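Local atomic coordinates of acetylene hydratase (Pelobacter acetylenicus, PDB entry 2E7Z), a protein that catalyses the hydration of acetylene to acetaldehyde, using a tungsten-bis(molybdopterin guanine dinucleotide) cofactor and a [4Fe-4S] cluster. Residues Ile25-Ile30 against Met44-Ala49; Asp704-Pro709 against Leu713-Gly718. One frame throughout, in Å; residues are numbered along the deposited sequence.

Contact 1 of 2, residues Ile25-Ile30 against Met44-Ala49; sequences IQTKSI and MKSVNA. With SF4 (iron/sulfur cluster), chain D; MGD (2-amino-5,6-dimercapto-7-methyl-3,7,8a,9-tetrahydro-8-oxa-1,3,9,10-tetraaza-anthracen-4-one guanosine dinucleotide), chain F.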
loop_
_atom_site.group_PDB
_atom_site.type_symbol
_atom_site.label_atom_id
_atom_site.label_comp_id
_atom_site.label_asym_id
_atom_site.label_seq_id
_atom_site.Cartn_x
_atom_site.Cartn_y
_atom_site.Cartn_z
ATOM N N ILE A 25 22.389 18.809 -0.161
ATOM C CA ILE A 25 21.873 18.306 -1.425
ATOM C C ILE A 25 20.630 19.079 -1.823
ATOM O O ILE A 25 19.620 19.075 -1.095
ATOM C CB ILE A 25 21.565 16.783 -1.370
ATOM C CG1 ILE A 25 22.819 16.028 -0.923
ATOM C CG2 ILE A 25 21.051 16.316 -2.730
ATOM C CD1 ILE A 25 22.582 14.560 -0.605
ATOM N N GLN A 26 20.694 19.722 -2.980
ATOM C CA GLN A 26 19.552 20.407 -3.526
ATOM C C GLN A 26 18.830 19.478 -4.493
ATOM O O GLN A 26 19.444 18.918 -5.411
ATOM C CB GLN A 26 19.998 21.684 -4.236
ATOM C CG GLN A 26 18.897 22.366 -5.029
ATOM C CD GLN A 26 19.432 23.477 -5.907
ATOM O OE1 GLN A 26 19.214 24.646 -5.631
ATOM N NE2 GLN A 26 20.164 23.111 -6.957
ATOM N N THR A 27 17.528 19.300 -4.270
ATOM C CA THR A 27 16.675 18.519 -5.166
ATOM C C THR A 27 15.711 19.438 -5.913
ATOM O O THR A 27 15.207 20.416 -5.339
ATOM C CB THR A 27 15.864 17.480 -4.390
ATOM O OG1 THR A 27 15.278 18.113 -3.244
ATOM C CG2 THR A 27 16.757 16.322 -3.938
ATOM N N LYS A 28 15.498 19.153 -7.194
ATOM C CA LYS A 28 14.577 19.931 -8.026
ATOM C C LYS A 28 13.901 19.065 -9.081
ATOM O O LYS A 28 14.327 17.935 -9.332
ATOM C CB LYS A 28 15.299 21.113 -8.675
ATOM C CG LYS A 28 16.382 20.741 -9.659
ATOM C CD LYS A 28 17.046 21.995 -10.236
ATOM C CE LYS A 28 17.545 22.932 -9.137
ATOM N NZ LYS A 28 18.375 24.054 -9.683
ATOM N N SER A 29 12.821 19.564 -9.677
ATOM C CA SER A 29 12.157 18.835 -10.733
ATOM C C SER A 29 13.141 18.641 -11.876
ATOM O O SER A 29 13.992 19.503 -12.142
ATOM C CB SER A 29 10.865 19.520 -11.203
ATOM O OG SER A 29 11.126 20.805 -11.722
ATOM N N ILE A 30 13.078 17.471 -12.489
ATOM C CA ILE A 30 14.022 17.138 -13.540
ATOM C C ILE A 30 13.919 18.162 -14.678
ATOM O O ILE A 30 12.832 18.457 -15.180
ATOM C CB ILE A 30 13.841 15.674 -13.998
ATOM C CG1 ILE A 30 15.009 15.254 -14.902
ATOM C CG2 ILE A 30 12.479 15.455 -14.648
ATOM C CD1 ILE A 30 15.272 13.779 -14.861
ATOM N N MET A 44 7.121 19.398 -1.766
ATOM C CA MET A 44 7.863 19.845 -0.603
ATOM C C MET A 44 8.588 18.697 0.101
ATOM O O MET A 44 9.641 18.909 0.665
ATOM C CB MET A 44 6.976 20.612 0.390
ATOM C CG MET A 44 5.782 19.797 0.880
ATOM S SD MET A 44 4.807 20.730 2.074
ATOM C CE MET A 44 4.057 22.013 1.071
ATOM N N LYS A 45 8.026 17.483 0.062
ATOM C CA LYS A 45 8.668 16.357 0.754
ATOM C C LYS A 45 10.011 16.042 0.123
ATOM O O LYS A 45 10.977 15.746 0.827
ATOM C CB LYS A 45 7.765 15.110 0.762
ATOM C CG LYS A 45 6.449 15.384 1.504
ATOM C CD LYS A 45 5.527 14.171 1.591
ATOM C CE LYS A 45 5.052 13.674 0.237
ATOM N NZ LYS A 45 4.271 14.702 -0.513
ATOM N N SER A 46 10.053 16.126 -1.207
ATOM C CA SER A 46 11.292 15.896 -1.941
ATOM C C SER A 46 12.261 17.066 -1.872
ATOM O O SER A 46 13.462 16.879 -1.655
ATOM C CB SER A 46 10.980 15.575 -3.389
ATOM O OG SER A 46 12.118 15.049 -4.044
ATOM N N VAL A 47 11.739 18.276 -2.073
ATOM C CA VAL A 47 12.570 19.480 -2.009
ATOM C C VAL A 47 13.343 19.535 -0.704
ATOM O O VAL A 47 14.507 19.944 -0.663
ATOM C CB VAL A 47 11.714 20.755 -2.138
ATOM C CG1 VAL A 47 12.526 22.013 -1.746
ATOM C CG2 VAL A 47 11.194 20.858 -3.554
ATOM N N ASN A 48 12.682 19.111 0.370
ATOM C CA ASN A 48 13.260 19.180 1.698
ATOM C C ASN A 48 13.772 17.838 2.205
ATOM O O ASN A 48 14.022 17.682 3.390
ATOM C CB ASN A 48 12.237 19.758 2.665
ATOM C CG ASN A 48 11.884 21.195 2.322
ATOM O OD1 ASN A 48 12.712 22.099 2.465
ATOM N ND2 ASN A 48 10.653 21.418 1.872
ATOM N N ALA A 49 13.958 16.876 1.301
ATOM C CA ALA A 49 14.411 15.560 1.722
ATOM C C ALA A 49 15.754 15.539 2.436
ATOM O O ALA A 49 15.994 14.704 3.315
ATOM C CB ALA A 49 14.406 14.586 0.528
HETATM FE FE1 SF4 D . 6.828 14.265 -3.959
HETATM FE FE2 SF4 D . 8.849 12.506 -4.188
HETATM FE FE3 SF4 D . 7.002 12.717 -6.156
HETATM FE FE4 SF4 D . 6.351 11.591 -3.813
HETATM S S1 SF4 D . 7.848 10.751 -5.277
HETATM S S2 SF4 D . 5.083 13.139 -4.997
HETATM S S3 SF4 D . 7.618 12.823 -2.319
HETATM S S4 SF4 D . 8.477 14.371 -5.504
HETATM P PB MGD F . -6.278 10.483 0.973
HETATM O O1B MGD F . -5.550 11.789 0.789
HETATM O O2B MGD F . -6.138 9.765 2.285
HETATM O O3B MGD F . -5.844 9.438 -0.169
HETATM O O3A MGD F . -4.070 9.041 -1.867
HETATM P PA MGD F . -5.530 9.679 -1.725
HETATM O O1A MGD F . -6.496 8.773 -2.445
HETATM O O2A MGD F . -5.442 11.136 -2.141
HETATM O "O5'" MGD F . -7.845 10.739 0.699
HETATM C "C5'" MGD F . -8.171 11.399 -0.509
HETATM C "C4'" MGD F . -9.680 11.493 -0.642
HETATM O "O4'" MGD F . -10.266 10.196 -0.480
HETATM C "C3'" MGD F . -10.276 12.395 0.434
HETATM O "O3'" MGD F . -10.768 13.588 -0.178
HETATM C "C2'" MGD F . -11.398 11.582 1.041
HETATM O "O2'" MGD F . -12.618 12.300 1.212
HETATM C "C1'" MGD F . -11.563 10.470 0.013
HETATM N N9 MGD F . -12.247 9.274 0.543
HETATM C C8 MGD F . -12.169 8.752 1.781
HETATM N N7 MGD F . -12.935 7.638 1.911
HETATM C C5 MGD F . -13.547 7.460 0.714
HETATM C C6 MGD F . -14.497 6.490 0.129
HETATM O O6 MGD F . -14.970 5.564 0.821
HETATM N N1 MGD F . -14.850 6.653 -1.155
HETATM C C2 MGD F . -14.378 7.651 -1.930
HETATM N N2 MGD F . -14.780 7.728 -3.222
HETATM N N3 MGD F . -13.498 8.577 -1.457
HETATM C C4 MGD F . -13.072 8.524 -0.182
HETATM C C10 MGD F . -3.618 7.861 -1.205
HETATM C C11 MGD F . -2.136 7.808 -1.564
HETATM O O11 MGD F . -1.534 9.078 -1.263
HETATM C C12 MGD F . -1.388 6.682 -0.879
HETATM S S12 MGD F . -2.148 5.194 -0.594
HETATM C C13 MGD F . -0.112 6.833 -0.487
HETATM S S13 MGD F . 0.823 5.547 0.127
HETATM C C14 MGD F . 0.554 8.169 -0.534
HETATM N N15 MGD F . 0.529 8.798 0.781
HETATM C C16 MGD F . 0.842 10.110 0.852
HETATM C C17 MGD F . 1.240 10.787 2.105
HETATM O O17 MGD F . 1.294 10.162 3.189
HETATM N N18 MGD F . 1.527 12.101 2.043
HETATM C C19 MGD F . 1.457 12.815 0.899
HETATM N N19 MGD F . 1.775 14.126 0.933
HETATM N N20 MGD F . 1.091 12.263 -0.286
HETATM C C21 MGD F . 0.780 10.953 -0.359
HETATM N N22 MGD F . 0.407 10.406 -1.528
HETATM C C23 MGD F . -0.143 9.067 -1.566
HETATM O O HOH W 1 16.965 18.219 -0.375
HETATM O O HOH W 2 16.162 21.191 -2.405
#
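Thr-27 makes the direct polar link between strand 25-29 and the short helix 44-47: its hydroxyl donates to a helix carbonyl, with Thr-27 OG1 and Ser-46 O 2.7 Å apart. The donor stands above the carbonyl plane, 41° out of it, while Ala-49 N approaches the same oxygen from the opposite face, so Ser-46 O is gripped by two bonds. A chi1 of 47° sets OG1 between the backbone N and the carbonyl carbon, turning the hydroxyl to the helix. Thr-27 OG1 also lies 3.3 Å from Val-47 O, but the angle is too poor for a bond.

Two waters bridge the segments. One donates to both Ile-25 O and Val-47 O; the other accepts from Thr-27 N and donates to Val-47 O, 2.7 Å away. They serve backbone groups on the outer edge of strand 25-29, whose other edge pairs with strand 14-19 through Gln-26 and Lys-28.

Within 44-49, Asn-48 leaves helical geometry and turns its amide back: Asn-48 ND2 donates to Met-44 O at 3.0 Å, across the carbonyl plane from Asn-48 N, which bonds to the same oxygen.

Van der Waals contact with the cluster comes from two side chains. Ser-46 CB packs 3.5 Å from cluster S4, whereas Ser-46 OG is buried without a partner in the model. Lys-45 bends at chi3 and chi4, bringing Lys-45 CE to 3.7 Å from cluster S3. A polar approach follows at its end, Lys-45 NZ lying 2.9 Å from pterin N19 of MGD. Lys-45 NZ also donates to Asp-605 O.

Direct and water-bridged bonds thus tie the helix to the strand, while the same helix turns Ser-46 CB and Lys-45 toward the cluster; a probably positive ammonium between cluster and pterin is likely to affect the electrostatics at both.

Contact 2 of 2, residues Asp704-Pro709 against Leu713-Gly718; sequences DWNLDP and LPNLRG. With MGD (2-amino-5,6-dimercapto-7-methyl-3,7,8a,9-tetrahydro-8-oxa-1,3,9,10-tetraaza-anthracen-4-one guanosine dinucleotide), chain F.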
loop_
_atom_site.group_PDB
_atom_site.type_symbol
_atom_site.label_atom_id
_atom_site.label_comp_id
_atom_site.label_asym_id
_atom_site.label_seq_id
_atom_site.Cartn_x
_atom_site.Cartn_y
_atom_site.Cartn_z
ATOM N N ASP A 704 -13.755 -9.642 13.127
ATOM C CA ASP A 704 -14.265 -10.062 11.821
ATOM C C ASP A 704 -15.321 -9.107 11.282
ATOM O O ASP A 704 -15.376 -8.868 10.063
ATOM C CB ASP A 704 -14.841 -11.483 11.900
ATOM C CG ASP A 704 -13.793 -12.538 12.180
ATOM O OD1 ASP A 704 -12.593 -12.331 11.865
ATOM O OD2 ASP A 704 -14.185 -13.618 12.700
ATOM N N TRP A 705 -16.149 -8.537 12.155
ATOM C CA TRP A 705 -17.197 -7.621 11.673
ATOM C C TRP A 705 -16.613 -6.448 10.871
ATOM O O TRP A 705 -17.266 -5.957 9.946
ATOM C CB TRP A 705 -18.112 -7.140 12.816
ATOM C CG TRP A 705 -17.443 -6.198 13.766
ATOM C CD1 TRP A 705 -16.902 -6.512 14.981
ATOM C CD2 TRP A 705 -17.250 -4.792 13.585
ATOM N NE1 TRP A 705 -16.375 -5.382 15.565
ATOM C CE2 TRP A 705 -16.567 -4.312 14.731
ATOM C CE3 TRP A 705 -17.588 -3.885 12.568
ATOM C CZ2 TRP A 705 -16.187 -2.967 14.885
ATOM C CZ3 TRP A 705 -17.219 -2.546 12.715
ATOM C CH2 TRP A 705 -16.549 -2.093 13.876
ATOM N N ASN A 706 -15.383 -6.021 11.195
ATOM C CA ASN A 706 -14.763 -4.879 10.516
ATOM C C ASN A 706 -13.734 -5.254 9.449
ATOM O O ASN A 706 -12.992 -4.379 8.990
ATOM C CB ASN A 706 -14.097 -3.926 11.530
ATOM C CG ASN A 706 -13.760 -2.569 10.927
ATOM O OD1 ASN A 706 -12.646 -2.031 11.109
ATOM N ND2 ASN A 706 -14.696 -1.994 10.240
ATOM N N LEU A 707 -13.655 -6.540 9.113
ATOM C CA LEU A 707 -12.766 -7.023 8.037
ATOM C C LEU A 707 -13.497 -7.342 6.750
ATOM O O LEU A 707 -14.587 -7.919 6.768
ATOM C CB LEU A 707 -11.943 -8.250 8.470
ATOM C CG LEU A 707 -11.058 -8.043 9.713
ATOM C CD1 LEU A 707 -10.284 -9.340 9.963
ATOM C CD2 LEU A 707 -10.090 -6.868 9.542
ATOM N N ASP A 708 -12.900 -6.949 5.633
ATOM C CA ASP A 708 -13.344 -7.451 4.327
ATOM C C ASP A 708 -13.324 -8.983 4.403
ATOM O O ASP A 708 -12.306 -9.579 4.732
ATOM C CB ASP A 708 -12.414 -6.902 3.238
ATOM C CG ASP A 708 -12.780 -7.372 1.857
ATOM O OD1 ASP A 708 -12.241 -8.415 1.403
ATOM O OD2 ASP A 708 -13.595 -6.671 1.215
ATOM N N PRO A 709 -14.484 -9.639 4.193
ATOM C CA PRO A 709 -14.553 -11.090 4.376
ATOM C C PRO A 709 -13.622 -11.917 3.499
ATOM O O PRO A 709 -13.166 -12.974 3.923
ATOM C CB PRO A 709 -16.030 -11.414 4.070
ATOM C CG PRO A 709 -16.748 -10.182 4.422
ATOM C CD PRO A 709 -15.813 -9.060 3.951
ATOM N N LEU A 713 -8.616 -7.697 5.250
ATOM C CA LEU A 713 -8.085 -6.362 5.516
ATOM C C LEU A 713 -9.136 -5.552 6.264
ATOM O O LEU A 713 -10.333 -5.834 6.144
ATOM C CB LEU A 713 -7.660 -5.674 4.207
ATOM C CG LEU A 713 -8.685 -5.537 3.068
ATOM C CD1 LEU A 713 -9.601 -4.352 3.294
ATOM C CD2 LEU A 713 -7.986 -5.376 1.715
ATOM N N PRO A 714 -8.709 -4.577 7.065
ATOM C CA PRO A 714 -9.643 -3.788 7.851
ATOM C C PRO A 714 -10.323 -2.649 7.090
ATOM O O PRO A 714 -9.740 -2.018 6.199
ATOM C CB PRO A 714 -8.750 -3.220 8.963
ATOM C CG PRO A 714 -7.422 -3.012 8.265
ATOM C CD PRO A 714 -7.301 -4.234 7.357
ATOM N N ASN A 715 -11.555 -2.378 7.496
ATOM C CA ASN A 715 -12.326 -1.287 6.962
ATOM C C ASN A 715 -11.917 0.015 7.688
ATOM O O ASN A 715 -11.931 0.073 8.934
ATOM C CB ASN A 715 -13.804 -1.617 7.165
ATOM C CG ASN A 715 -14.708 -0.432 6.930
ATOM O OD1 ASN A 715 -15.208 -0.230 5.819
ATOM N ND2 ASN A 715 -14.922 0.365 7.971
ATOM N N LEU A 716 -11.583 1.059 6.910
ATOM C CA LEU A 716 -11.125 2.368 7.416
ATOM C C LEU A 716 -11.926 3.545 6.867
ATOM O O LEU A 716 -11.826 4.664 7.379
ATOM C CB LEU A 716 -9.659 2.621 6.999
ATOM C CG LEU A 716 -8.582 2.134 7.924
ATOM C CD1 LEU A 716 -8.461 0.588 7.847
ATOM C CD2 LEU A 716 -7.273 2.852 7.591
ATOM N N ARG A 717 -12.657 3.296 5.781
ATOM C CA ARG A 717 -13.232 4.372 4.986
ATOM C C ARG A 717 -14.733 4.144 4.902
ATOM O O ARG A 717 -15.215 3.334 4.109
ATOM C CB ARG A 717 -12.558 4.414 3.611
ATOM C CG ARG A 717 -11.129 4.899 3.689
ATOM C CD ARG A 717 -10.437 4.924 2.328
ATOM N NE ARG A 717 -9.052 5.333 2.546
ATOM C CZ ARG A 717 -8.483 6.466 2.132
ATOM N NH1 ARG A 717 -9.120 7.334 1.334
ATOM N NH2 ARG A 717 -7.248 6.727 2.509
ATOM N N GLY A 718 -15.450 4.858 5.769
ATOM C CA GLY A 718 -16.864 4.607 6.015
ATOM C C GLY A 718 -17.005 3.374 6.889
ATOM O O GLY A 718 -16.008 2.767 7.282
HETATM P PB MGD F . -6.278 10.483 0.973
HETATM O O1B MGD F . -5.550 11.789 0.789
HETATM O O2B MGD F . -6.138 9.765 2.285
HETATM O O3B MGD F . -5.844 9.438 -0.169
HETATM O O3A MGD F . -4.070 9.041 -1.867
HETATM P PA MGD F . -5.530 9.679 -1.725
HETATM O O1A MGD F . -6.496 8.773 -2.445
HETATM O O2A MGD F . -5.442 11.136 -2.141
HETATM O "O5'" MGD F . -7.845 10.739 0.699
HETATM C "C5'" MGD F . -8.171 11.399 -0.509
HETATM C "C4'" MGD F . -9.680 11.493 -0.642
HETATM O "O4'" MGD F . -10.266 10.196 -0.480
HETATM C "C3'" MGD F . -10.276 12.395 0.434
HETATM O "O3'" MGD F . -10.768 13.588 -0.178
HETATM C "C2'" MGD F . -11.398 11.582 1.041
HETATM O "O2'" MGD F . -12.618 12.300 1.212
HETATM C "C1'" MGD F . -11.563 10.470 0.013
HETATM N N9 MGD F . -12.247 9.274 0.543
HETATM C C8 MGD F . -12.169 8.752 1.781
HETATM N N7 MGD F . -12.935 7.638 1.911
HETATM C C5 MGD F . -13.547 7.460 0.714
HETATM C C6 MGD F . -14.497 6.490 0.129
HETATM O O6 MGD F . -14.970 5.564 0.821
HETATM N N1 MGD F . -14.850 6.653 -1.155
HETATM C C2 MGD F . -14.378 7.651 -1.930
HETATM N N2 MGD F . -14.780 7.728 -3.222
HETATM N N3 MGD F . -13.498 8.577 -1.457
HETATM C C4 MGD F . -13.072 8.524 -0.182
HETATM C C10 MGD F . -3.618 7.861 -1.205
HETATM C C11 MGD F . -2.136 7.808 -1.564
HETATM O O11 MGD F . -1.534 9.078 -1.263
HETATM C C12 MGD F . -1.388 6.682 -0.879
HETATM S S12 MGD F . -2.148 5.194 -0.594
HETATM C C13 MGD F . -0.112 6.833 -0.487
HETATM S S13 MGD F . 0.823 5.547 0.127
HETATM C C14 MGD F . 0.554 8.169 -0.534
HETATM N N15 MGD F . 0.529 8.798 0.781
HETATM C C16 MGD F . 0.842 10.110 0.852
HETATM C C17 MGD F . 1.240 10.787 2.105
HETATM O O17 MGD F . 1.294 10.162 3.189
HETATM N N18 MGD F . 1.527 12.101 2.043
HETATM C C19 MGD F . 1.457 12.815 0.899
HETATM N N19 MGD F . 1.775 14.126 0.933
HETATM N N20 MGD F . 1.091 12.263 -0.286
HETATM C C21 MGD F . 0.780 10.953 -0.359
HETATM N N22 MGD F . 0.407 10.406 -1.528
HETATM C C23 MGD F . -0.143 9.067 -1.566
#
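Leu-707 and Pro-714 lie opposite each other in a single antiparallel bridge, their CA atoms 4.5 Å apart. A backbone hydrogen bond flanks the pair on each side: Asn-715 N to Asn-706 O at 2.9 Å, and Asp-708 N to Leu-713 O at 2.8 Å. These flanking bonds make Leu-707 and Pro-714 a non-hydrogen-bonded pair. Apolar contact fills in beside them, Leu-707 CD2 reaching Pro-714 CB at 3.9 Å and Asp-708 CB meeting Leu-713 CD1 at 3.8 Å.

Further out, Asn-715 ND2 donates to Gly-718 O at 2.7 Å, bracing the turn that carries Arg-717, and Asn-715 OD1 accepts from Lys-298 N. Asp-708 OD2 likewise takes the N-H of Cys-301. Extended from CG to NE, the arginine runs past the guanine, and its NH2 donates to phosphate oxygen O2B of MGD at 3.2 Å, near the guanidinium plane. A leucine here would probably leave that phosphate oxygen without its charged donor. The bridged loop, ahead of strand 720-726, thus presents a basic side chain to a dinucleotide phosphate, consistent with the molybdopterin-dinucleotide-binding C-terminal part of DMSO reductase family enzymes.

In the fold
Contact 1 closes near the N-terminus, long before contact 2 opens close to the C-terminus, and the two lie on opposite sides of the chain's centre, with their centres about 37 Å apart. Their nearest atoms remain about 14 Å from one another, and they share no sheet: strand 25-29 is an outermost strand of a three-stranded antiparallel sheet, whereas 713-718 leads into strand 720-726 of a mixed sheet. Both touch the same MGD, contact 1 at its pterin end beside the iron-sulfur cluster and contact 2 at its guanine and phosphate portion; contact 2 also touches the second MGD through Leu-716. Distant parts of the single chain therefore converge on the same extended cofactor.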